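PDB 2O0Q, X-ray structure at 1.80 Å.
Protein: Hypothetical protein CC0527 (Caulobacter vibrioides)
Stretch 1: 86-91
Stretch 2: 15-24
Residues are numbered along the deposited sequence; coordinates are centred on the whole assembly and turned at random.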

# COMPACT_ATOMS: atom_id res chain seq x y z
N ARG A 86 2.30 10.22 8.21
CA ARG A 86 2.79 11.34 7.41
C ARG A 86 2.68 10.92 5.95
O ARG A 86 2.61 9.73 5.65
CB ARG A 86 4.26 11.65 7.74
CG ARG A 86 5.26 10.57 7.34
CD ARG A 86 6.69 11.11 7.51
NE ARG A 86 7.74 10.13 7.25
CZ ARG A 86 8.07 9.65 6.05
NH1 ARG A 86 7.43 10.06 4.96
NH2 ARG A 86 9.05 8.77 5.94
N PRO A 87 2.65 11.89 5.03
CA PRO A 87 2.55 11.49 3.62
C PRO A 87 3.76 10.67 3.17
O PRO A 87 4.86 10.82 3.71
CB PRO A 87 2.43 12.83 2.88
CG PRO A 87 3.05 13.82 3.84
CD PRO A 87 2.58 13.35 5.18
N LEU A 88 3.55 9.79 2.20
CA LEU A 88 4.63 8.96 1.68
C LEU A 88 5.29 9.67 0.51
O LEU A 88 4.63 10.00 -0.47
CB LEU A 88 4.09 7.61 1.22
CG LEU A 88 5.05 6.64 0.53
CD1 LEU A 88 6.08 6.13 1.53
CD2 LEU A 88 4.26 5.49 -0.06
N LEU A 89 6.58 9.93 0.63
CA LEU A 89 7.32 10.60 -0.42
C LEU A 89 7.39 9.72 -1.66
O LEU A 89 7.52 8.50 -1.55
CB LEU A 89 8.74 10.92 0.06
CG LEU A 89 9.08 12.35 0.50
CD1 LEU A 89 7.92 13.01 1.21
CD2 LEU A 89 10.32 12.29 1.38
N VAL A 90 7.29 10.33 -2.83
CA VAL A 90 7.37 9.56 -4.07
C VAL A 90 8.74 8.90 -4.13
O VAL A 90 8.88 7.78 -4.62
CB VAL A 90 7.17 10.47 -5.31
CG1 VAL A 90 7.51 9.71 -6.58
CG2 VAL A 90 5.73 10.94 -5.37
N SER A 91 9.75 9.59 -3.59
CA SER A 91 11.12 9.09 -3.57
C SER A 91 11.32 7.92 -2.61
O SER A 91 12.35 7.24 -2.66
CB SER A 91 12.09 10.22 -3.20
OG SER A 91 11.84 10.70 -1.89
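Stretch 2 15-24: AAKAQGRFEG

Stretch 2 descends from a helix that begins earlier in the chain and includes Ala15 to Lys17, turns at Gly20, and then runs as a short strand, Arg21 and Phe22, antiparallel to Leu88 and Leu89 of stretch 1. Gly20 is the first residue to leave helical angles. Its phi of 93° would jam a CB against the carbonyl oxygen of the preceding residue, so the turn calls for glycine. Together the two stretches bury 389 Å², summed over both sides.

At the start of stretch 1, Arg86 is extended and its CB points away from stretch 2. Its guanidinium instead stays with stretch 1, where Arg86 NH1 makes a weak hydrogen bond to O of the following residue, Pro87 (3.0 Å). Contact begins at Pro87, which lies across from Glu23 with the two CA atoms 4.3 Å apart. The proline ring faces stretch 2: Pro87 CB is 3.9 Å from both Arg21 CG and Glu23 CA, while Pro87 CA approaches Phe22 O at 3.2 Å. Beyond the ring, Arg21 and Glu23 are joined within stretch 2 by a salt bridge, NH2 of Arg21 to OE2 of Glu23, at 3.4 Å.

Leu88 and Phe22 form the hydrogen-bonded pair of the antiparallel ladder, with their CA atoms 5.0 Å apart. Phe22 N donates to Leu88 O at 2.7 Å and almost linearly (171°), and Leu88 N returns a bond to Phe22 O at 2.8 Å with a more bent angle of 147°. Both side chains leave the same face of the sheet and are buried; Leu88 CB and Phe22 CB meet at 4.4 Å, but the phenylalanine ring leads away from stretch 1.

The next pair, Leu89 and Arg21, is the non-hydrogen-bonded one, and its CA atoms close to 4.3 Å. Their side chains occupy the other face, where Leu89 CD1 lies 4.1 Å from Arg21 CB before the arginine turns away.

At Val90 the strand gives way to a 3-10 segment, yet the pairing gains one more bond: Val90 N donates to Gly20 O at 3.1 Å (169°). The valine side chain points toward the region where helix passes into strand, with Val90 CG2 3.7 Å from Ala16 O, 3.9 Å from Lys17 CA and 3.6 Å from Arg21 N. The closest atoms it meets on Ala16, Lys17 and Arg21 all belong to the backbone; toward the Lys17 side chain the nearest approach is 4.4 Å, from Val90 CG1 to Lys17 CG. Ser91 makes no direct contact, but a water bridges the backbones, donating to Gly20 O at 2.8 Å and accepting from Ser91 N at 3.0 Å.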

# COMPACT_ATOMS: atom_id res chain seq x y z
N ALA A 15 -1.57 11.34 -9.34
CA ALA A 15 -1.83 12.56 -8.58
C ALA A 15 -0.74 12.76 -7.54
O ALA A 15 -0.32 13.89 -7.27
CB ALA A 15 -3.19 12.47 -7.90
N ALA A 16 -0.28 11.66 -6.97
CA ALA A 16 0.77 11.72 -5.96
C ALA A 16 2.08 12.19 -6.60
O ALA A 16 2.78 13.04 -6.05
CB ALA A 16 0.96 10.35 -5.32
N LYS A 17 2.39 11.65 -7.77
CA LYS A 17 3.62 12.03 -8.46
C LYS A 17 3.62 13.51 -8.86
O LYS A 17 4.68 14.15 -8.89
CB LYS A 17 3.84 11.14 -9.69
CG LYS A 17 4.11 9.69 -9.33
CD LYS A 17 4.78 8.94 -10.47
CE LYS A 17 3.89 8.84 -11.69
NZ LYS A 17 4.61 8.15 -12.81
N ALA A 18 2.44 14.05 -9.14
CA ALA A 18 2.32 15.45 -9.53
C ALA A 18 2.52 16.38 -8.34
O ALA A 18 2.75 17.58 -8.50
CB ALA A 18 0.96 15.69 -10.16
N GLN A 19 2.44 15.82 -7.13
CA GLN A 19 2.60 16.60 -5.91
C GLN A 19 3.93 16.31 -5.21
O GLN A 19 4.35 17.06 -4.33
CB GLN A 19 1.44 16.32 -4.95
CG GLN A 19 0.07 16.67 -5.52
CD GLN A 19 -0.09 18.15 -5.82
OE1 GLN A 19 -0.99 18.56 -6.55
NE2 GLN A 19 0.79 18.97 -5.24
N GLY A 20 4.59 15.23 -5.60
CA GLY A 20 5.86 14.87 -4.98
C GLY A 20 5.69 13.91 -3.81
O GLY A 20 6.67 13.38 -3.28
N ARG A 21 4.44 13.69 -3.40
CA ARG A 21 4.17 12.78 -2.29
C ARG A 21 2.72 12.30 -2.28
O ARG A 21 1.83 12.96 -2.81
CB ARG A 21 4.52 13.45 -0.95
CG ARG A 21 3.53 14.50 -0.42
CD ARG A 21 3.50 15.78 -1.26
NE ARG A 21 2.70 16.83 -0.62
CZ ARG A 21 3.12 17.59 0.38
NH1 ARG A 21 4.35 17.44 0.88
NH2 ARG A 21 2.32 18.51 0.91
N PHE A 22 2.50 11.13 -1.68
CA PHE A 22 1.17 10.55 -1.58
C PHE A 22 0.66 10.89 -0.18
O PHE A 22 1.25 10.48 0.82
CB PHE A 22 1.24 9.03 -1.77
CG PHE A 22 -0.07 8.33 -1.57
CD1 PHE A 22 -1.19 8.70 -2.31
CD2 PHE A 22 -0.19 7.28 -0.66
CE1 PHE A 22 -2.41 8.04 -2.14
CE2 PHE A 22 -1.39 6.62 -0.47
CZ PHE A 22 -2.50 6.99 -1.21
N GLU A 23 -0.43 11.64 -0.12
CA GLU A 23 -0.98 12.04 1.17
C GLU A 23 -1.96 11.04 1.74
O GLU A 23 -2.38 11.15 2.89
CB GLU A 23 -1.63 13.42 1.06
CG GLU A 23 -0.68 14.46 0.49
CD GLU A 23 -1.23 15.86 0.57
OE1 GLU A 23 -2.37 16.08 0.10
OE2 GLU A 23 -0.52 16.74 1.09
N GLY A 24 -2.33 10.05 0.94
CA GLY A 24 -3.24 9.02 1.43
C GLY A 24 -4.56 8.89 0.68
O GLY A 24 -5.01 9.82 0.02
O HOH W 1 9.41 12.61 -3.36